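Local coordinates for protein similar to sp|P32453 Saccharomyces cerevisiae YNL315c ATP11 (PDB 2P4F) that probably acts as a mitochondrial chaperone of the ATP11 family that binds unfolded protein, at residues 111-123 against 220-233. Sequence-based numbering, arbitrary orientation.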
ATOM      1  N   ILE A 111     -24.428  -0.262   5.893  1.00 40.92           N
ATOM      2  CA  ILE A 111     -23.571   0.312   6.917  1.00 43.17           C
ATOM      3  C   ILE A 111     -23.692   1.828   7.040  1.00 44.42           C
ATOM      4  O   ILE A 111     -22.951   2.423   7.858  1.00 35.73           O
ATOM      5  CB  ILE A 111     -22.082  -0.022   6.691  1.00 41.13           C
ATOM      6  CG1 ILE A 111     -21.483   0.579   5.405  1.00 42.95           C
ATOM      7  CG2 ILE A 111     -21.782  -1.513   6.704  1.00 41.12           C
ATOM      8  CD1 ILE A 111     -20.067   0.049   5.229  1.00 42.16           C
ATOM      9  N   LYS A 112     -24.574   2.499   6.306  1.00 40.49           N
ATOM     10  CA  LYS A 112     -24.500   3.954   6.308  1.00 35.59           C
ATOM     11  C   LYS A 112     -24.727   4.617   7.654  1.00 27.85           C
ATOM     12  O   LYS A 112     -24.099   5.668   7.853  1.00 32.43           O
ATOM     13  CB  LYS A 112     -25.506   4.555   5.322  1.00 42.02           C
ATOM     14  CG  LYS A 112     -26.176   3.485   4.481  1.00 53.59           C
ATOM     15  CD  LYS A 112     -27.660   3.479   4.820  1.00 62.17           C
ATOM     16  CE  LYS A 112     -28.529   3.909   3.647  1.00 67.99           C
ATOM     17  NZ  LYS A 112     -29.501   2.857   3.219  1.00 83.58           N
ATOM     18  N   ASP A 113     -25.567   4.087   8.541  1.00 26.46           N
ATOM     19  CA  ASP A 113     -25.815   4.807   9.798  1.00 24.65           C
ATOM     20  C   ASP A 113     -24.941   4.240  10.912  1.00 22.27           C
ATOM     21  O   ASP A 113     -25.105   4.704  12.054  1.00 23.41           O
ATOM     22  CB  ASP A 113     -27.309   4.767  10.122  1.00 30.97           C
ATOM     23  CG  ASP A 113     -28.024   5.814   9.211  1.00 31.40           C
ATOM     24  OD1 ASP A 113     -27.692   7.043   9.228  1.00 45.07           O
ATOM     25  OD2 ASP A 113     -28.877   5.340   8.453  1.00 40.99           O
ATOM     26  N   LEU A 114     -24.021   3.298  10.581  1.00 20.40           N
ATOM     27  CA  LEU A 114     -23.129   2.815  11.638  1.00 18.47           C
ATOM     28  C   LEU A 114     -22.126   3.891  12.028  1.00 18.02           C
ATOM     29  O   LEU A 114     -21.798   4.756  11.194  1.00 21.72           O
ATOM     30  CB  LEU A 114     -22.402   1.545  11.186  1.00 20.28           C
ATOM     31  CG  LEU A 114     -23.355   0.348  10.980  1.00 22.00           C
ATOM     32  CD1 LEU A 114     -22.493  -0.869  10.590  1.00 24.63           C
ATOM     33  CD2 LEU A 114     -24.174   0.090  12.226  1.00 24.53           C
ATOM     34  N   SER A 115     -21.587   3.810  13.259  1.00 17.75           N
ATOM     35  CA  SER A 115     -20.528   4.719  13.650  1.00 18.64           C
ATOM     36  C   SER A 115     -19.205   4.276  13.026  1.00 18.18           C
ATOM     37  O   SER A 115     -19.069   3.160  12.505  1.00 19.81           O
ATOM     38  CB  SER A 115     -20.399   4.709  15.158  1.00 17.73           C
ATOM     39  OG  SER A 115     -19.878   3.433  15.570  1.00 19.65           O
ATOM     40  N   LYS A 116     -18.221   5.183  13.117  1.00 18.62           N
ATOM     41  CA  LYS A 116     -16.865   4.820  12.624  1.00 19.06           C
ATOM     42  C   LYS A 116     -16.366   3.546  13.290  1.00 18.40           C
ATOM     43  O   LYS A 116     -15.757   2.649  12.664  1.00 19.65           O
ATOM     44  CB  LYS A 116     -15.921   5.996  12.891  1.00 21.05           C
ATOM     45  CG  LYS A 116     -16.225   7.282  12.130  1.00 22.74           C
ATOM     46  CD  LYS A 116     -15.045   8.229  12.399  1.00 33.30           C
ATOM     47  CE  LYS A 116     -15.141   9.618  11.845  1.00 33.34           C
ATOM     48  NZ  LYS A 116     -13.719  10.154  11.855  1.00 46.72           N
ATOM     49  N   GLN A 117     -16.559   3.423  14.602  1.00 18.76           N
ATOM     50  CA  GLN A 117     -16.065   2.245  15.339  1.00 19.39           C
ATOM     51  C   GLN A 117     -16.809   0.989  14.913  1.00 17.96           C
ATOM     52  O   GLN A 117     -16.194  -0.053  14.756  1.00 19.62           O
ATOM     53  CB  GLN A 117     -16.211   2.458  16.855  1.00 24.12           C
ATOM     54  CG  GLN A 117     -15.814   1.211  17.627  1.00 31.09           C
ATOM     55  CD  GLN A 117     -15.533   1.417  19.097  1.00 42.65           C
ATOM     56  OE1 GLN A 117     -14.400   1.669  19.510  1.00 59.70           O
ATOM     57  NE2 GLN A 117     -16.600   1.265  19.883  1.00 60.54           N
ATOM     58  N   GLU A 118     -18.130   1.136  14.745  1.00 17.55           N
ATOM     59  CA  GLU A 118     -18.906  -0.052  14.298  1.00 17.45           C
ATOM     60  C   GLU A 118     -18.457  -0.502  12.927  1.00 17.68           C
ATOM     61  O   GLU A 118     -18.320  -1.705  12.712  1.00 17.97           O
ATOM     62  CB  GLU A 118     -20.387   0.333  14.274  1.00 18.12           C
ATOM     63  CG  GLU A 118     -20.874   0.430  15.753  1.00 18.81           C
ATOM     64  CD  GLU A 118     -22.242   1.081  15.871  1.00 18.49           C
ATOM     65  OE1 GLU A 118     -22.720   1.858  15.018  1.00 19.40           O
ATOM     66  OE2 GLU A 118     -22.890   0.800  16.920  1.00 21.28           O
ATOM     67  N   VAL A 119     -18.209   0.429  11.994  1.00 17.94           N
ATOM     68  CA  VAL A 119     -17.687   0.013  10.688  1.00 17.78           C
ATOM     69  C   VAL A 119     -16.339  -0.682  10.830  1.00 16.81           C
ATOM     70  O   VAL A 119     -16.094  -1.725  10.179  1.00 19.34           O
ATOM     71  CB  VAL A 119     -17.515   1.221   9.751  1.00 18.86           C
ATOM     72  CG1 VAL A 119     -16.811   0.799   8.426  1.00 23.37           C
ATOM     73  CG2 VAL A 119     -18.911   1.832   9.463  1.00 21.70           C
ATOM     74  N   GLU A 120     -15.456  -0.114  11.669  1.00 18.74           N
ATOM     75  CA  GLU A 120     -14.143  -0.737  11.903  1.00 17.83           C
ATOM     76  C   GLU A 120     -14.308  -2.137  12.473  1.00 18.60           C
ATOM     77  O   GLU A 120     -13.608  -3.063  12.027  1.00 21.12           O
ATOM     78  CB  GLU A 120     -13.262   0.112  12.805  1.00 20.18           C
ATOM     79  CG  GLU A 120     -11.926  -0.574  13.080  1.00 23.98           C
ATOM     80  CD  GLU A 120     -10.891   0.326  13.739  1.00 30.06           C
ATOM     81  OE1 GLU A 120     -11.132   1.552  13.894  1.00 38.66           O
ATOM     82  OE2 GLU A 120      -9.799  -0.173  14.138  1.00 39.44           O
ATOM     83  N   PHE A 121     -15.246  -2.336  13.416  1.00 18.07           N
ATOM     84  CA  PHE A 121     -15.442  -3.709  13.964  1.00 18.48           C
ATOM     85  C   PHE A 121     -15.848  -4.676  12.878  1.00 18.28           C
ATOM     86  O   PHE A 121     -15.372  -5.803  12.772  1.00 20.19           O
ATOM     87  CB  PHE A 121     -16.547  -3.653  15.012  1.00 19.14           C
ATOM     88  CG  PHE A 121     -16.101  -3.005  16.332  1.00 20.43           C
ATOM     89  CD1 PHE A 121     -14.790  -2.683  16.650  1.00 24.03           C
ATOM     90  CD2 PHE A 121     -17.084  -2.719  17.251  1.00 25.02           C
ATOM     91  CE1 PHE A 121     -14.495  -2.105  17.869  1.00 26.36           C
ATOM     92  CE2 PHE A 121     -16.791  -2.190  18.493  1.00 29.44           C
ATOM     93  CZ  PHE A 121     -15.478  -1.877  18.813  1.00 30.13           C
ATOM     94  N   LEU A 122     -16.782  -4.204  12.041  1.00 18.93           N
ATOM     95  CA  LEU A 122     -17.274  -5.123  10.984  1.00 19.30           C
ATOM     96  C   LEU A 122     -16.189  -5.471   9.987  1.00 18.81           C
ATOM     97  O   LEU A 122     -16.114  -6.583   9.499  1.00 21.46           O
ATOM     98  CB  LEU A 122     -18.449  -4.511  10.224  1.00 21.28           C
ATOM     99  CG  LEU A 122     -19.752  -4.385  11.020  1.00 22.23           C
ATOM    100  CD1 LEU A 122     -20.743  -3.637  10.139  1.00 30.29           C
ATOM    101  CD2 LEU A 122     -20.248  -5.791  11.397  1.00 23.10           C
ATOM    102  N   TRP A 123     -15.390  -4.464   9.673  1.00 18.81           N
ATOM    103  CA  TRP A 123     -14.318  -4.705   8.670  1.00 18.93           C
ATOM    104  C   TRP A 123     -13.293  -5.681   9.227  1.00 19.11           C
ATOM    105  O   TRP A 123     -12.864  -6.621   8.541  1.00 22.28           O
ATOM    106  CB  TRP A 123     -13.668  -3.389   8.364  1.00 19.23           C
ATOM    107  CG  TRP A 123     -12.588  -3.360   7.336  1.00 18.01           C
ATOM    108  CD1 TRP A 123     -11.257  -3.048   7.466  1.00 18.73           C
ATOM    109  CD2 TRP A 123     -12.799  -3.654   5.935  1.00 17.91           C
ATOM    110  NE1 TRP A 123     -10.651  -3.141   6.219  1.00 19.71           N
ATOM    111  CE2 TRP A 123     -11.564  -3.505   5.271  1.00 18.04           C
ATOM    112  CE3 TRP A 123     -13.913  -4.020   5.195  1.00 19.33           C
ATOM    113  CZ2 TRP A 123     -11.382  -3.700   3.897  1.00 18.59           C
ATOM    114  CZ3 TRP A 123     -13.750  -4.229   3.814  1.00 19.71           C
ATOM    115  CH2 TRP A 123     -12.504  -4.072   3.190  1.00 19.44           C
ATOM    116  N   HIS A 220     -10.062   1.320   0.202  1.00 16.53           N
ATOM    117  CA  HIS A 220     -11.416   1.693  -0.206  1.00 16.11           C
ATOM    118  C   HIS A 220     -11.742   3.065   0.315  1.00 16.83           C
ATOM    119  O   HIS A 220     -11.634   3.269   1.526  1.00 18.06           O
ATOM    120  CB  HIS A 220     -12.424   0.688   0.392  1.00 16.64           C
ATOM    121  CG  HIS A 220     -12.104  -0.680  -0.137  1.00 17.39           C
ATOM    122  ND1 HIS A 220     -12.441  -1.083  -1.408  1.00 18.29           N
ATOM    123  CD2 HIS A 220     -11.452  -1.707   0.488  1.00 16.87           C
ATOM    124  CE1 HIS A 220     -12.014  -2.325  -1.565  1.00 18.16           C
ATOM    125  NE2 HIS A 220     -11.390  -2.742  -0.429  1.00 18.27           N
ATOM    126  N   LEU A 221     -12.127   3.989  -0.530  1.00 18.57           N
ATOM    127  CA  LEU A 221     -12.337   5.390  -0.158  1.00 18.80           C
ATOM    128  C   LEU A 221     -13.799   5.777  -0.052  1.00 18.86           C
ATOM    129  O   LEU A 221     -14.144   6.937   0.103  1.00 22.01           O
ATOM    130  CB  LEU A 221     -11.680   6.292  -1.244  1.00 21.42           C
ATOM    131  CG  LEU A 221     -10.227   5.955  -1.599  1.00 25.76           C
ATOM    132  CD1 LEU A 221      -9.751   7.040  -2.563  1.00 29.82           C
ATOM    133  CD2 LEU A 221      -9.341   5.808  -0.383  1.00 30.82           C
ATOM    134  N   ASP A 222     -14.716   4.810  -0.152  1.00 20.30           N
ATOM    135  CA  ASP A 222     -16.143   5.015  -0.210  1.00 22.11           C
ATOM    136  C   ASP A 222     -16.646   5.781   1.016  1.00 21.47           C
ATOM    137  O   ASP A 222     -17.694   6.466   0.884  1.00 26.71           O
ATOM    138  CB  ASP A 222     -16.865   3.660  -0.302  1.00 24.01           C
ATOM    139  CG  ASP A 222     -16.309   2.800  -1.428  1.00 23.14           C
ATOM    140  OD1 ASP A 222     -17.139   2.482  -2.350  1.00 29.75           O
ATOM    141  OD2 ASP A 222     -15.118   2.365  -1.425  1.00 23.49           O
ATOM    142  N   LEU A 223     -15.999   5.636   2.173  1.00 21.43           N
ATOM    143  CA  LEU A 223     -16.462   6.320   3.384  1.00 21.45           C
ATOM    144  C   LEU A 223     -15.595   7.512   3.712  1.00 23.83           C
ATOM    145  O   LEU A 223     -15.638   8.108   4.823  1.00 25.46           O
ATOM    146  CB  LEU A 223     -16.398   5.320   4.567  1.00 20.56           C
ATOM    147  CG  LEU A 223     -17.174   4.038   4.289  1.00 23.17           C
ATOM    148  CD1 LEU A 223     -17.136   3.136   5.540  1.00 24.07           C
ATOM    149  CD2 LEU A 223     -18.572   4.367   3.828  1.00 28.25           C
ATOM    150  N   ALA A 224     -14.726   7.903   2.779  1.00 22.89           N
ATOM    151  CA  ALA A 224     -13.778   8.969   3.067  1.00 23.23           C
ATOM    152  C   ALA A 224     -14.520  10.290   3.255  1.00 25.60           C
ATOM    153  O   ALA A 224     -14.246  11.061   4.173  1.00 29.93           O
ATOM    154  CB  ALA A 224     -12.746   9.122   1.949  1.00 25.58           C
ATOM    155  N   ASN A 225     -15.487  10.589   2.385  1.00 28.23           N
ATOM    156  CA  ASN A 225     -16.165  11.894   2.526  1.00 31.17           C
ATOM    157  C   ASN A 225     -17.083  11.923   3.725  1.00 33.49           C
ATOM    158  O   ASN A 225     -17.236  12.929   4.431  1.00 39.22           O
ATOM    159  CB  ASN A 225     -16.904  12.158   1.207  1.00 39.33           C
ATOM    160  CG  ASN A 225     -15.928  12.514   0.093  1.00 52.52           C
ATOM    161  OD1 ASN A 225     -14.872  13.106   0.357  1.00 69.22           O
ATOM    162  ND2 ASN A 225     -16.233  12.153  -1.159  1.00 65.27           N
ATOM    163  N   ASP A 226     -17.782  10.847   4.058  1.00 33.58           N
ATOM    164  CA  ASP A 226     -18.743  10.959   5.156  1.00 37.43           C
ATOM    165  C   ASP A 226     -18.139  10.661   6.526  1.00 34.86           C
ATOM    166  O   ASP A 226     -18.636  11.247   7.515  1.00 35.94           O
ATOM    167  CB  ASP A 226     -19.926  10.014   5.035  1.00 49.34           C
ATOM    168  CG  ASP A 226     -20.460   9.757   3.657  1.00 57.77           C
ATOM    169  OD1 ASP A 226     -21.173  10.610   3.072  1.00 74.78           O
ATOM    170  OD2 ASP A 226     -20.174   8.646   3.132  1.00 88.81           O
ATOM    171  N   LYS A 227     -17.164   9.758   6.541  1.00 26.76           N
ATOM    172  CA  LYS A 227     -16.634   9.346   7.844  1.00 24.28           C
ATOM    173  C   LYS A 227     -15.138   9.590   7.975  1.00 23.76           C
ATOM    174  O   LYS A 227     -14.572   9.220   8.994  1.00 25.40           O
ATOM    175  CB  LYS A 227     -16.872   7.859   8.093  1.00 25.47           C
ATOM    176  CG  LYS A 227     -18.336   7.525   8.356  1.00 30.56           C
ATOM    177  CD  LYS A 227     -18.534   6.009   8.520  1.00 33.05           C
ATOM    178  CE  LYS A 227     -19.675   5.789   9.500  1.00 39.48           C
ATOM    179  NZ  LYS A 227     -20.957   5.993   8.741  1.00 37.86           N
ATOM    180  N   ASP A 228     -14.499  10.191   6.948  1.00 24.15           N
ATOM    181  CA  ASP A 228     -13.064  10.434   7.012  1.00 24.11           C
ATOM    182  C   ASP A 228     -12.244   9.172   7.300  1.00 21.82           C
ATOM    183  O   ASP A 228     -11.223   9.201   7.988  1.00 26.12           O
ATOM    184  CB  ASP A 228     -12.769  11.517   8.065  1.00 29.01           C
ATOM    185  CG  ASP A 228     -11.367  12.067   7.904  1.00 31.80           C
ATOM    186  OD1 ASP A 228     -10.778  12.133   6.803  1.00 30.09           O
ATOM    187  OD2 ASP A 228     -10.803  12.435   8.967  1.00 35.46           O
ATOM    188  N   MET A 229     -12.676   8.057   6.730  1.00 21.31           N
ATOM    189  CA  MET A 229     -12.091   6.744   6.915  1.00 21.22           C
ATOM    190  C   MET A 229     -11.740   6.057   5.620  1.00 19.03           C
ATOM    191  O   MET A 229     -12.537   6.167   4.685  1.00 21.78           O
ATOM    192  CB  MET A 229     -13.138   5.803   7.581  1.00 28.87           C
ATOM    193  CG  MET A 229     -13.515   6.069   9.003  1.00 35.16           C
ATOM    194  SD  MET A 229     -14.872   4.885   9.348  1.00 36.23           S
ATOM    195  CE  MET A 229     -13.895   3.468   9.837  1.00 30.59           C
ATOM    196  N   VAL A 230     -10.601   5.383   5.596  1.00 19.52           N
ATOM    197  CA  VAL A 230     -10.209   4.520   4.467  1.00 18.11           C
ATOM    198  C   VAL A 230     -10.095   3.112   4.987  1.00 19.47           C
ATOM    199  O   VAL A 230      -9.431   2.917   6.038  1.00 21.51           O
ATOM    200  CB  VAL A 230      -8.868   4.999   3.846  1.00 17.68           C
ATOM    201  CG1 VAL A 230      -8.352   4.028   2.812  1.00 19.44           C
ATOM    202  CG2 VAL A 230      -9.102   6.401   3.284  1.00 20.36           C
ATOM    203  N   LEU A 231     -10.704   2.143   4.348  1.00 17.95           N
ATOM    204  CA  LEU A 231     -10.646   0.740   4.814  1.00 16.54           C
ATOM    205  C   LEU A 231      -9.631   0.024   3.937  1.00 16.00           C
ATOM    206  O   LEU A 231      -9.717   0.112   2.683  1.00 18.56           O
ATOM    207  CB  LEU A 231     -12.035   0.108   4.682  1.00 18.81           C
ATOM    208  CG  LEU A 231     -13.075   0.710   5.661  1.00 22.82           C
ATOM    209  CD1 LEU A 231     -14.306  -0.194   5.542  1.00 21.22           C
ATOM    210  CD2 LEU A 231     -12.589   0.806   7.056  1.00 38.34           C
ATOM    211  N   MET A 232      -8.676  -0.687   4.565  1.00 16.83           N
ATOM    212  CA  MET A 232      -7.642  -1.396   3.793  1.00 17.75           C
ATOM    213  C   MET A 232      -7.717  -2.878   3.968  1.00 15.85           C
ATOM    214  O   MET A 232      -7.942  -3.290   5.128  1.00 19.08           O
ATOM    215  CB  MET A 232      -6.258  -0.901   4.287  1.00 17.27           C
ATOM    216  CG  MET A 232      -5.129  -1.503   3.459  1.00 21.16           C
ATOM    217  SD  MET A 232      -3.515  -1.245   4.287  1.00 23.25           S
ATOM    218  CE  MET A 232      -3.554  -2.659   5.393  1.00 27.28           C
ATOM    219  N   ASN A 233      -7.628  -3.639   2.902  1.00 16.42           N
ATOM    220  CA  ASN A 233      -7.526  -5.090   3.018  1.00 17.28           C
ATOM    221  C   ASN A 233      -6.391  -5.520   2.090  1.00 18.61           C
ATOM    222  O   ASN A 233      -6.336  -5.085   0.947  1.00 21.67           O
ATOM    223  CB  ASN A 233      -8.810  -5.851   2.682  1.00 17.93           C
ATOM    224  CG  ASN A 233      -9.344  -5.525   1.303  1.00 19.41           C
ATOM    225  OD1 ASN A 233      -9.855  -4.423   1.113  1.00 19.45           O
ATOM    226  ND2 ASN A 233      -9.319  -6.377   0.286  1.00 21.21           N
TER
HETATM  227  O   HOH W   1     -20.865   3.988   6.922  1.00 52.26           O
HETATM  228  O   HOH W   2     -11.103   9.103  10.742  1.00 39.10           O
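W123 lies with one face over the side chain of L231. CB of L231 sits 3.9 Å from the centroid of the five-membered ring, a CH-pi contact, while its methyls meet the indole too, CD1 at W123 CD2 and CE3, CD2 at W123 CD1 and CG. With CG anti to the backbone N (chi1 -178°), the indole reaches from helix 116-126 to the strand, where NE1 donates to M232 O at 2.9 Å (N-H...O 154°). That oxygen lies near the ring plane, yet the N-H meets it from above the carbonyl plane. Tryptophan suits the place because one flat group supplies both a broad apolar face and a donor at its rim. N233 OD1 lies at the indole edge, 3.3 Å from W123 CZ2, and accepts in its carbonyl plane from NE2 of H220, which crosses the indole at about a right angle.

One turn back, branched valine and leucine offer methyls: V119 CG1 touches both L223 CD1, tip to tip at 3.7 Å, and L231 CD1. M229's unbranched thioether can bend, bringing CE to K116 O at 3.5 Å.

K116's extended chain lays methylenes along K227 O, and its NZ binds a water shared with D228 O. K227, long and flexible, bends to reach turn 111-114, its NZ donating weakly to L114 O (2.9 Å) and to a water bridging to I111 O. S115 and E118 form a capping box starting the helix.

Helix 116-123 runs almost parallel to strand 229-233 (7°), packing on the antiparallel sheet; V137 of edge strand 133-139 touches E120, M229 and L231, and L102 of helix 102-105 touches W123 and L231.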